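Local coordinates for DltD domain-containing protein (Beauveria bassiana, PDB 7D78), which is a fungal thioesterase of the alpha/beta hydrolase fold that probably releases polyketide chains by cyclising them into medium-ring lactones, at residues S96-L104 against R231-L242; I71-F80 against V309-R317. One frame throughout, in Å; residues are numbered along the deposited sequence.

Interaction 1 (S96-L104 against R231-L242)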
loop_
_atom_site.group_PDB
_atom_site.type_symbol
_atom_site.label_atom_id
_atom_site.label_comp_id
_atom_site.label_asym_id
_atom_site.label_seq_id
_atom_site.Cartn_x
_atom_site.Cartn_y
_atom_site.Cartn_z
ATOM N N SER A 96 -15.949 5.504 2.244
ATOM C CA SER A 96 -15.949 5.830 3.666
ATOM C C SER A 96 -14.752 5.158 4.331
ATOM O O SER A 96 -14.436 4.007 4.008
ATOM C CB SER A 96 -17.239 5.364 4.354
ATOM O OG SER A 96 -18.374 5.805 3.626
ATOM N N PRO A 97 -14.067 5.845 5.263
ATOM C CA PRO A 97 -14.375 7.212 5.706
ATOM C C PRO A 97 -14.145 8.288 4.637
ATOM O O PRO A 97 -13.380 8.087 3.692
ATOM C CB PRO A 97 -13.426 7.431 6.905
ATOM C CG PRO A 97 -12.442 6.358 6.861
ATOM C CD PRO A 97 -13.031 5.202 6.092
ATOM N N LYS A 98 -14.844 9.410 4.794
ATOM C CA LYS A 98 -14.808 10.476 3.805
ATOM C C LYS A 98 -13.436 11.140 3.778
ATOM O O LYS A 98 -12.796 11.313 4.816
ATOM C CB LYS A 98 -15.900 11.504 4.113
ATOM C CG LYS A 98 -17.314 10.910 4.048
ATOM C CD LYS A 98 -17.690 10.623 2.620
ATOM C CE LYS A 98 -18.831 9.602 2.528
ATOM N NZ LYS A 98 -19.112 9.298 1.098
ATOM N N ASN A 99 -12.983 11.489 2.571
ATOM C CA ASN A 99 -11.704 12.173 2.357
ATOM C C ASN A 99 -10.551 11.451 3.039
ATOM O O ASN A 99 -9.658 12.073 3.622
ATOM C CB ASN A 99 -11.779 13.631 2.812
ATOM C CG ASN A 99 -12.972 14.337 2.224
ATOM O OD1 ASN A 99 -14.056 14.334 2.813
ATOM N ND2 ASN A 99 -12.799 14.905 1.025
ATOM N N LEU A 100 -10.566 10.124 2.953
ATOM C CA LEU A 100 -9.421 9.298 3.324
ATOM C C LEU A 100 -8.698 8.975 2.020
ATOM O O LEU A 100 -9.149 8.136 1.240
ATOM C CB LEU A 100 -9.866 8.045 4.073
ATOM C CG LEU A 100 -8.812 6.960 4.389
ATOM C CD1 LEU A 100 -7.449 7.534 4.674
ATOM C CD2 LEU A 100 -9.255 6.111 5.573
ATOM N N ILE A 101 -7.570 9.627 1.780
ATOM C CA ILE A 101 -6.914 9.544 0.479
ATOM C C ILE A 101 -5.883 8.420 0.520
ATOM O O ILE A 101 -4.815 8.558 1.123
ATOM C CB ILE A 101 -6.288 10.884 0.088
ATOM C CG1 ILE A 101 -7.402 11.884 -0.234
ATOM C CG2 ILE A 101 -5.371 10.722 -1.110
ATOM C CD1 ILE A 101 -6.992 13.310 -0.087
ATOM N N ASP A 102 -6.218 7.295 -0.117
ATOM C CA ASP A 102 -5.362 6.117 -0.194
ATOM C C ASP A 102 -4.912 6.033 -1.643
ATOM O O ASP A 102 -5.684 5.585 -2.505
ATOM C CB ASP A 102 -6.112 4.850 0.229
ATOM C CG ASP A 102 -5.226 3.622 0.266
ATOM O OD1 ASP A 102 -4.089 3.671 -0.237
ATOM O OD2 ASP A 102 -5.677 2.594 0.820
ATOM N N PRO A 103 -3.694 6.472 -1.964
ATOM C CA PRO A 103 -3.289 6.514 -3.378
ATOM C C PRO A 103 -3.284 5.147 -4.023
ATOM O O PRO A 103 -3.597 5.036 -5.214
ATOM C CB PRO A 103 -1.880 7.118 -3.320
ATOM C CG PRO A 103 -1.396 6.756 -1.923
ATOM C CD PRO A 103 -2.610 6.873 -1.057
ATOM N N LEU A 104 -2.955 4.092 -3.267
ATOM C CA LEU A 104 -2.964 2.756 -3.860
ATOM C C LEU A 104 -4.385 2.273 -4.139
ATOM O O LEU A 104 -4.609 1.549 -5.114
ATOM C CB LEU A 104 -2.219 1.769 -2.949
ATOM C CG LEU A 104 -0.716 2.051 -2.770
ATOM C CD1 LEU A 104 -0.090 1.032 -1.823
ATOM C CD2 LEU A 104 0.017 2.051 -4.112
ATOM N N ARG A 231 -14.977 19.263 0.134
ATOM C CA ARG A 231 -14.824 19.368 1.582
ATOM C C ARG A 231 -13.355 19.644 1.872
ATOM O O ARG A 231 -12.490 18.857 1.477
ATOM C CB ARG A 231 -15.305 18.086 2.283
ATOM C CG ARG A 231 -16.762 17.714 1.948
ATOM C CD ARG A 231 -17.238 16.450 2.670
ATOM N NE ARG A 231 -16.558 15.249 2.179
ATOM C CZ ARG A 231 -16.990 14.483 1.178
ATOM N NH1 ARG A 231 -18.121 14.780 0.538
ATOM N NH2 ARG A 231 -16.280 13.420 0.803
ATOM N N ASN A 232 -13.066 20.764 2.533
ATOM C CA ASN A 232 -11.674 21.166 2.754
ATOM C C ASN A 232 -11.122 20.501 4.019
ATOM O O ASN A 232 -10.675 21.140 4.973
ATOM C CB ASN A 232 -11.562 22.686 2.815
ATOM C CG ASN A 232 -10.124 23.163 2.896
ATOM O OD1 ASN A 232 -9.200 22.466 2.483
ATOM N ND2 ASN A 232 -9.930 24.365 3.426
ATOM N N LYS A 233 -11.167 19.171 4.010
ATOM C CA LYS A 233 -10.698 18.384 5.140
ATOM C C LYS A 233 -10.289 17.015 4.627
ATOM O O LYS A 233 -10.822 16.545 3.621
ATOM C CB LYS A 233 -11.781 18.239 6.224
ATOM C CG LYS A 233 -13.085 17.584 5.727
ATOM C CD LYS A 233 -14.123 17.412 6.856
ATOM C CE LYS A 233 -15.380 16.685 6.344
ATOM N NZ LYS A 233 -16.400 16.438 7.418
ATOM N N ILE A 234 -9.323 16.388 5.317
ATOM C CA ILE A 234 -8.962 15.000 5.050
ATOM C C ILE A 234 -8.958 14.230 6.361
ATOM O O ILE A 234 -8.792 14.797 7.445
ATOM C CB ILE A 234 -7.583 14.858 4.360
ATOM C CG1 ILE A 234 -6.481 15.502 5.232
ATOM C CG2 ILE A 234 -7.623 15.450 2.955
ATOM C CD1 ILE A 234 -5.055 15.160 4.801
ATOM N N ALA A 235 -9.128 12.915 6.251
ATOM C CA ALA A 235 -8.870 12.042 7.389
ATOM C C ALA A 235 -7.374 12.008 7.679
ATOM O O ALA A 235 -6.563 11.829 6.764
ATOM C CB ALA A 235 -9.377 10.628 7.105
ATOM N N LEU A 236 -7.005 12.175 8.953
ATOM C CA LEU A 236 -5.601 12.043 9.338
ATOM C C LEU A 236 -4.997 10.720 8.864
ATOM O O LEU A 236 -3.809 10.668 8.512
ATOM C CB LEU A 236 -5.458 12.173 10.862
ATOM C CG LEU A 236 -4.025 12.239 11.409
ATOM C CD1 LEU A 236 -3.451 13.685 11.333
ATOM C CD2 LEU A 236 -3.987 11.721 12.840
ATOM N N GLN A 237 -5.795 9.645 8.829
ATOM C CA GLN A 237 -5.257 8.343 8.431
ATOM C C GLN A 237 -4.723 8.340 7.005
ATOM O O GLN A 237 -4.002 7.404 6.635
ATOM C CB GLN A 237 -6.319 7.253 8.588
ATOM C CG GLN A 237 -6.603 6.884 10.049
ATOM C CD GLN A 237 -5.342 6.459 10.812
ATOM O OE1 GLN A 237 -4.472 5.781 10.265
ATOM N NE2 GLN A 237 -5.252 6.859 12.084
ATOM N N THR A 238 -5.078 9.345 6.197
ATOM C CA THR A 238 -4.431 9.592 4.910
ATOM C C THR A 238 -2.925 9.491 5.066
ATOM O O THR A 238 -2.244 8.871 4.243
ATOM C CB THR A 238 -4.795 10.982 4.372
ATOM O OG1 THR A 238 -6.207 11.061 4.155
ATOM C CG2 THR A 238 -4.033 11.296 3.063
ATOM N N TYR A 239 -2.400 10.081 6.146
ATOM C CA TYR A 239 -0.958 10.113 6.335
ATOM C C TYR A 239 -0.385 8.720 6.569
ATOM O O TYR A 239 0.790 8.481 6.273
ATOM C CB TYR A 239 -0.621 11.047 7.492
ATOM C CG TYR A 239 -1.050 12.480 7.245
ATOM C CD1 TYR A 239 -1.045 13.023 5.957
ATOM C CD2 TYR A 239 -1.456 13.290 8.299
ATOM C CE1 TYR A 239 -1.442 14.354 5.735
ATOM C CE2 TYR A 239 -1.846 14.603 8.093
ATOM C CZ TYR A 239 -1.831 15.133 6.822
ATOM O OH TYR A 239 -2.223 16.447 6.651
ATOM N N GLN A 240 -1.182 7.800 7.120
ATOM C CA GLN A 240 -0.741 6.412 7.217
ATOM C C GLN A 240 -0.586 5.792 5.829
ATOM O O GLN A 240 0.406 5.106 5.548
ATOM C CB GLN A 240 -1.729 5.608 8.064
ATOM C CG GLN A 240 -1.402 4.115 8.165
ATOM C CD GLN A 240 -0.094 3.856 8.888
ATOM O OE1 GLN A 240 0.967 3.682 8.265
ATOM N NE2 GLN A 240 -0.154 3.848 10.205
ATOM N N LYS A 241 -1.561 6.023 4.945
ATOM C CA LYS A 241 -1.452 5.520 3.579
ATOM C C LYS A 241 -0.245 6.121 2.869
ATOM O O LYS A 241 0.453 5.429 2.121
ATOM C CB LYS A 241 -2.738 5.828 2.806
ATOM C CG LYS A 241 -4.032 5.398 3.512
ATOM C CD LYS A 241 -3.955 3.926 3.930
ATOM C CE LYS A 241 -5.170 3.495 4.750
ATOM N NZ LYS A 241 -5.075 2.038 5.124
ATOM N N LEU A 242 0.015 7.410 3.092
ATOM C CA LEU A 242 1.166 8.044 2.458
ATOM C C LEU A 242 2.478 7.525 3.030
ATOM O O LEU A 242 3.497 7.535 2.331
ATOM C CB LEU A 242 1.089 9.567 2.611
ATOM C CG LEU A 242 -0.152 10.231 1.998
ATOM C CD1 LEU A 242 -0.041 11.741 2.113
ATOM C CD2 LEU A 242 -0.310 9.813 0.530
#
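The Asn99 side chain leaves its backbone with CG opposite the carbonyl carbon (chi1 -51°), and Arg231 bends at chi3; together these turns bring the amide oxygen to the guanidinium edge. The setting is the loop before helix 103-118 of an alpha/beta hydrolase fold, laid over the short strand 234-235 and helix 238-244. Arg231 NE gives Asn99 OD1 a bond of 2.7 Å in both the carbonyl and guanidinium planes, with the oxygen's lone pair facing the donor; NH2 adds a weak second one. The amide and guanidinium planes stand 71° apart, so the two groups meet without stacking. Lys98 CG lies over one guanidinium face, and CD comes closest, 3.6 Å from Arg231 NH2. On its other branch Asn99 ND2 bonds to Asn61 OD1, which fixes the amide's flip.

Ala235 N bonds to Asn99 O at 2.8 Å, coming from above the carbonyl plane. Leu100 CD1 settles over the turn Ala235-Thr238, 3.3 Å from Thr238 N. Farther along, the methylenes of Lys241 run against the Asp102 carboxylate; Lys241 NZ forms a salt bridge with Glu108 of the second subunit, while Asp102 N-caps helix 103-118 through a weak bond from Leu104 N.

Thr238 OG1 joins the two segments: it accepts from Ile101 N at 3.1 Å, nearly straight at 171°, and donates to Ala235 O at 2.7 Å.

Interaction 2 (I71-F80 against V309-R317)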
loop_
_atom_site.group_PDB
_atom_site.type_symbol
_atom_site.label_atom_id
_atom_site.label_comp_id
_atom_site.label_asym_id
_atom_site.label_seq_id
_atom_site.Cartn_x
_atom_site.Cartn_y
_atom_site.Cartn_z
ATOM N N ILE A 71 -9.889 21.900 -19.362
ATOM C CA ILE A 71 -9.030 21.002 -20.132
ATOM C C ILE A 71 -9.867 19.953 -20.858
ATOM O O ILE A 71 -9.606 19.632 -22.027
ATOM C CB ILE A 71 -7.982 20.348 -19.207
ATOM C CG1 ILE A 71 -7.286 21.398 -18.339
ATOM C CG2 ILE A 71 -6.957 19.540 -20.004
ATOM C CD1 ILE A 71 -6.163 22.115 -19.039
ATOM N N ALA A 72 -10.889 19.406 -20.185
ATOM C CA ALA A 72 -11.713 18.361 -20.789
ATOM C C ALA A 72 -12.477 18.870 -22.008
ATOM O O ALA A 72 -12.649 18.138 -22.994
ATOM C CB ALA A 72 -12.694 17.803 -19.763
ATOM N N GLU A 73 -12.986 20.104 -21.938
ATOM C CA GLU A 73 -13.679 20.686 -23.087
ATOM C C GLU A 73 -12.758 20.775 -24.300
ATOM O O GLU A 73 -13.176 20.486 -25.427
ATOM C CB GLU A 73 -14.218 22.071 -22.725
ATOM C CG GLU A 73 -15.257 22.051 -21.616
ATOM C CD GLU A 73 -15.697 23.448 -21.201
ATOM O OE1 GLU A 73 -15.371 24.416 -21.919
ATOM O OE2 GLU A 73 -16.368 23.575 -20.156
ATOM N N THR A 74 -11.501 21.175 -24.087
ATOM C CA THR A 74 -10.537 21.218 -25.185
ATOM C C THR A 74 -10.266 19.822 -25.721
ATOM O O THR A 74 -10.256 19.605 -26.939
ATOM C CB THR A 74 -9.233 21.878 -24.730
ATOM O OG1 THR A 74 -9.491 23.233 -24.349
ATOM C CG2 THR A 74 -8.194 21.870 -25.856
ATOM N N PHE A 75 -10.039 18.860 -24.823
ATOM C CA PHE A 75 -9.838 17.480 -25.255
ATOM C C PHE A 75 -11.023 17.001 -26.083
ATOM O O PHE A 75 -10.854 16.419 -27.159
ATOM C CB PHE A 75 -9.636 16.569 -24.041
ATOM C CG PHE A 75 -8.279 16.682 -23.393
ATOM C CD1 PHE A 75 -7.205 17.249 -24.063
ATOM C CD2 PHE A 75 -8.075 16.191 -22.103
ATOM C CE1 PHE A 75 -5.954 17.337 -23.462
ATOM C CE2 PHE A 75 -6.827 16.280 -21.490
ATOM C CZ PHE A 75 -5.766 16.852 -22.164
ATOM N N GLN A 76 -12.238 17.265 -25.600
ATOM C CA GLN A 76 -13.433 16.847 -26.322
ATOM C C GLN A 76 -13.511 17.489 -27.704
ATOM O O GLN A 76 -13.888 16.831 -28.680
ATOM C CB GLN A 76 -14.669 17.203 -25.509
ATOM C CG GLN A 76 -15.964 16.832 -26.165
ATOM C CD GLN A 76 -17.148 17.383 -25.406
ATOM O OE1 GLN A 76 -17.144 18.535 -24.980
ATOM N NE2 GLN A 76 -18.160 16.558 -25.219
ATOM N N SER A 77 -13.174 18.776 -27.807
ATOM C CA SER A 77 -13.257 19.447 -29.099
ATOM C C SER A 77 -12.193 18.961 -30.069
ATOM O O SER A 77 -12.327 19.184 -31.275
ATOM C CB SER A 77 -13.136 20.959 -28.928
ATOM O OG SER A 77 -11.816 21.321 -28.591
ATOM N N GLN A 78 -11.136 18.314 -29.578
ATOM C CA GLN A 78 -10.121 17.732 -30.439
ATOM C C GLN A 78 -10.341 16.240 -30.669
ATOM O O GLN A 78 -9.456 15.563 -31.205
ATOM C CB GLN A 78 -8.732 18.001 -29.860
ATOM C CG GLN A 78 -8.378 19.489 -29.883
ATOM C CD GLN A 78 -6.947 19.773 -29.474
ATOM O OE1 GLN A 78 -6.064 18.935 -29.636
ATOM N NE2 GLN A 78 -6.710 20.970 -28.951
ATOM N N GLY A 79 -11.500 15.716 -30.293
ATOM C CA GLY A 79 -11.859 14.352 -30.621
ATOM C C GLY A 79 -11.595 13.314 -29.550
ATOM O O GLY A 79 -11.623 12.115 -29.860
ATOM N N PHE A 80 -11.347 13.724 -28.306
ATOM C CA PHE A 80 -11.065 12.797 -27.211
ATOM C C PHE A 80 -12.247 12.751 -26.249
ATOM O O PHE A 80 -12.571 13.768 -25.623
ATOM C CB PHE A 80 -9.804 13.211 -26.450
ATOM C CG PHE A 80 -8.546 13.158 -27.271
ATOM C CD1 PHE A 80 -7.826 11.977 -27.385
ATOM C CD2 PHE A 80 -8.073 14.293 -27.916
ATOM C CE1 PHE A 80 -6.661 11.924 -28.144
ATOM C CE2 PHE A 80 -6.908 14.250 -28.677
ATOM C CZ PHE A 80 -6.202 13.063 -28.788
ATOM N N VAL A 309 -1.592 22.360 -23.380
ATOM C CA VAL A 309 -2.669 21.417 -23.668
ATOM C C VAL A 309 -2.523 20.852 -25.076
ATOM O O VAL A 309 -2.672 19.642 -25.291
ATOM C CB VAL A 309 -4.039 22.082 -23.458
ATOM C CG1 VAL A 309 -5.157 21.119 -23.832
ATOM C CG2 VAL A 309 -4.180 22.520 -22.021
ATOM N N ASP A 310 -2.213 21.707 -26.056
ATOM C CA ASP A 310 -1.996 21.211 -27.414
ATOM C C ASP A 310 -0.858 20.201 -27.455
ATOM O O ASP A 310 -0.916 19.214 -28.202
ATOM C CB ASP A 310 -1.720 22.377 -28.366
ATOM C CG ASP A 310 -2.991 23.039 -28.843
ATOM O OD1 ASP A 310 -4.073 22.449 -28.617
ATOM O OD2 ASP A 310 -2.917 24.136 -29.437
ATOM N N ALA A 311 0.182 20.425 -26.649
ATOM C CA ALA A 311 1.287 19.477 -26.593
ATOM C C ALA A 311 0.836 18.121 -26.063
ATOM O O ALA A 311 1.352 17.081 -26.495
ATOM C CB ALA A 311 2.409 20.037 -25.729
ATOM N N MET A 312 -0.125 18.113 -25.137
ATOM C CA MET A 312 -0.638 16.852 -24.608
ATOM C C MET A 312 -1.378 16.068 -25.682
ATOM O O MET A 312 -1.101 14.886 -25.901
ATOM C CB MET A 312 -1.555 17.115 -23.414
ATOM C CG MET A 312 -0.871 17.771 -22.239
ATOM S SD MET A 312 -2.052 18.276 -20.965
ATOM C CE MET A 312 -0.909 18.785 -19.720
ATOM N N THR A 313 -2.323 16.714 -26.373
ATOM C CA THR A 313 -3.087 16.011 -27.398
ATOM C C THR A 313 -2.202 15.553 -28.540
ATOM O O THR A 313 -2.479 14.519 -29.157
ATOM C CB THR A 313 -4.209 16.893 -27.939
ATOM O OG1 THR A 313 -3.671 18.151 -28.366
ATOM C CG2 THR A 313 -5.232 17.127 -26.860
ATOM N N GLU A 314 -1.153 16.316 -28.854
ATOM C CA GLU A 314 -0.212 15.876 -29.876
ATOM C C GLU A 314 0.511 14.612 -29.426
ATOM O O GLU A 314 0.619 13.644 -30.188
ATOM C CB GLU A 314 0.781 16.995 -30.200
ATOM C CG GLU A 314 1.799 16.629 -31.281
ATOM C CD GLU A 314 3.043 17.516 -31.250
ATOM O OE1 GLU A 314 3.860 17.432 -32.196
ATOM O OE2 GLU A 314 3.208 18.298 -30.284
ATOM N N PHE A 315 0.994 14.595 -28.175
ATOM C CA PHE A 315 1.683 13.410 -27.661
ATOM C C PHE A 315 0.758 12.198 -27.644
ATOM O O PHE A 315 1.160 11.091 -28.015
ATOM C CB PHE A 315 2.237 13.690 -26.260
ATOM C CG PHE A 315 2.940 12.516 -25.634
ATOM C CD1 PHE A 315 4.291 12.301 -25.863
ATOM C CD2 PHE A 315 2.254 11.631 -24.806
ATOM C CE1 PHE A 315 4.949 11.220 -25.295
ATOM C CE2 PHE A 315 2.904 10.536 -24.229
ATOM C CZ PHE A 315 4.250 10.334 -24.469
ATOM N N ILE A 316 -0.489 12.385 -27.220
ATOM C CA ILE A 316 -1.431 11.271 -27.193
ATOM C C ILE A 316 -1.729 10.792 -28.611
ATOM O O ILE A 316 -1.718 9.588 -28.894
ATOM C CB ILE A 316 -2.713 11.681 -26.444
ATOM C CG1 ILE A 316 -2.368 12.062 -25.002
ATOM C CG2 ILE A 316 -3.735 10.561 -26.472
ATOM C CD1 ILE A 316 -3.516 12.682 -24.215
ATOM N N ARG A 317 -1.974 11.733 -29.530
ATOM C CA ARG A 317 -2.252 11.369 -30.916
ATOM C C ARG A 317 -1.112 10.557 -31.513
ATOM O O ARG A 317 -1.343 9.570 -32.222
ATOM C CB ARG A 317 -2.501 12.629 -31.749
ATOM C CG ARG A 317 -3.816 12.627 -32.510
ATOM C CD ARG A 317 -3.947 13.847 -33.421
ATOM N NE ARG A 317 -4.067 15.087 -32.661
ATOM C CZ ARG A 317 -5.212 15.560 -32.176
ATOM N NH1 ARG A 317 -6.346 14.893 -32.368
ATOM N NH2 ARG A 317 -5.223 16.699 -31.498
#
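Apolar packing comes first, between helices 68-77 and 305-319; the axes of 71-77 and 309-317 come within 10.8 Å, at a crossing angle of -45°. Val309 uses both methyls: CG2 meets Ile71 CD1 at 3.6 Å, and CG1 meets the Thr74 methyl tip to tip while also touching Phe75 CE1. The Phe75 ring has Thr313 CG2 against its CD1 at 3.4 Å. Beyond the helix end, Phe80 presses CE1 on Ile316 CG2 and CE2 on the Thr313 methyl.

In a Met-aromatic contact, Met312 SD lies at the edge of the Phe75 ring, 5.5 Å from its centroid. Phe80 CZ lies over one face of the Arg317 guanidinium, offset to its rim.

The polar group centres on Gln78, whose side chain, extended beyond CG, carries its amide across to the facing helix. Gln78 NE2 donates to Asp310 OD1, 3.0 Å away and near the Gln78 amide plane, while OE1 approaches Thr313 OG1 at 2.8 Å. Arg317 NH1 adds a weak bond to Gln78 O, which lies in the guanidinium plane.

Gly79, at positive phi, is the C-prime residue of a Schellman motif that ends the first helix, with Phe80 N bonded to Phe75 O and Gly79 N to Gln76 O. Phe75, Phe80 and Ile316 pack on Ile54 of strand 51-57: two helices side by side on one face of the central sheet, as in the alpha/beta hydrolase fold.

From the N terminus, the chain first reaches 71-80, whose partner 309-317 comes only near the C terminus; interaction 2 therefore closes a loop of 228 intervening residues. Inside that span lies the whole of interaction 1, which brings 96-104 together with 231-242 and closes a shorter loop of 126, so the two nest and do not cross. Interaction 2 joins an early helix to the last one against the central sheet, whereas interaction 1 ties the loop leading into helix 103-118 to the short strand 234-235 and the following helix. Their centres are about 31 Å apart, on opposite sides of the chain's centre, and they do not touch.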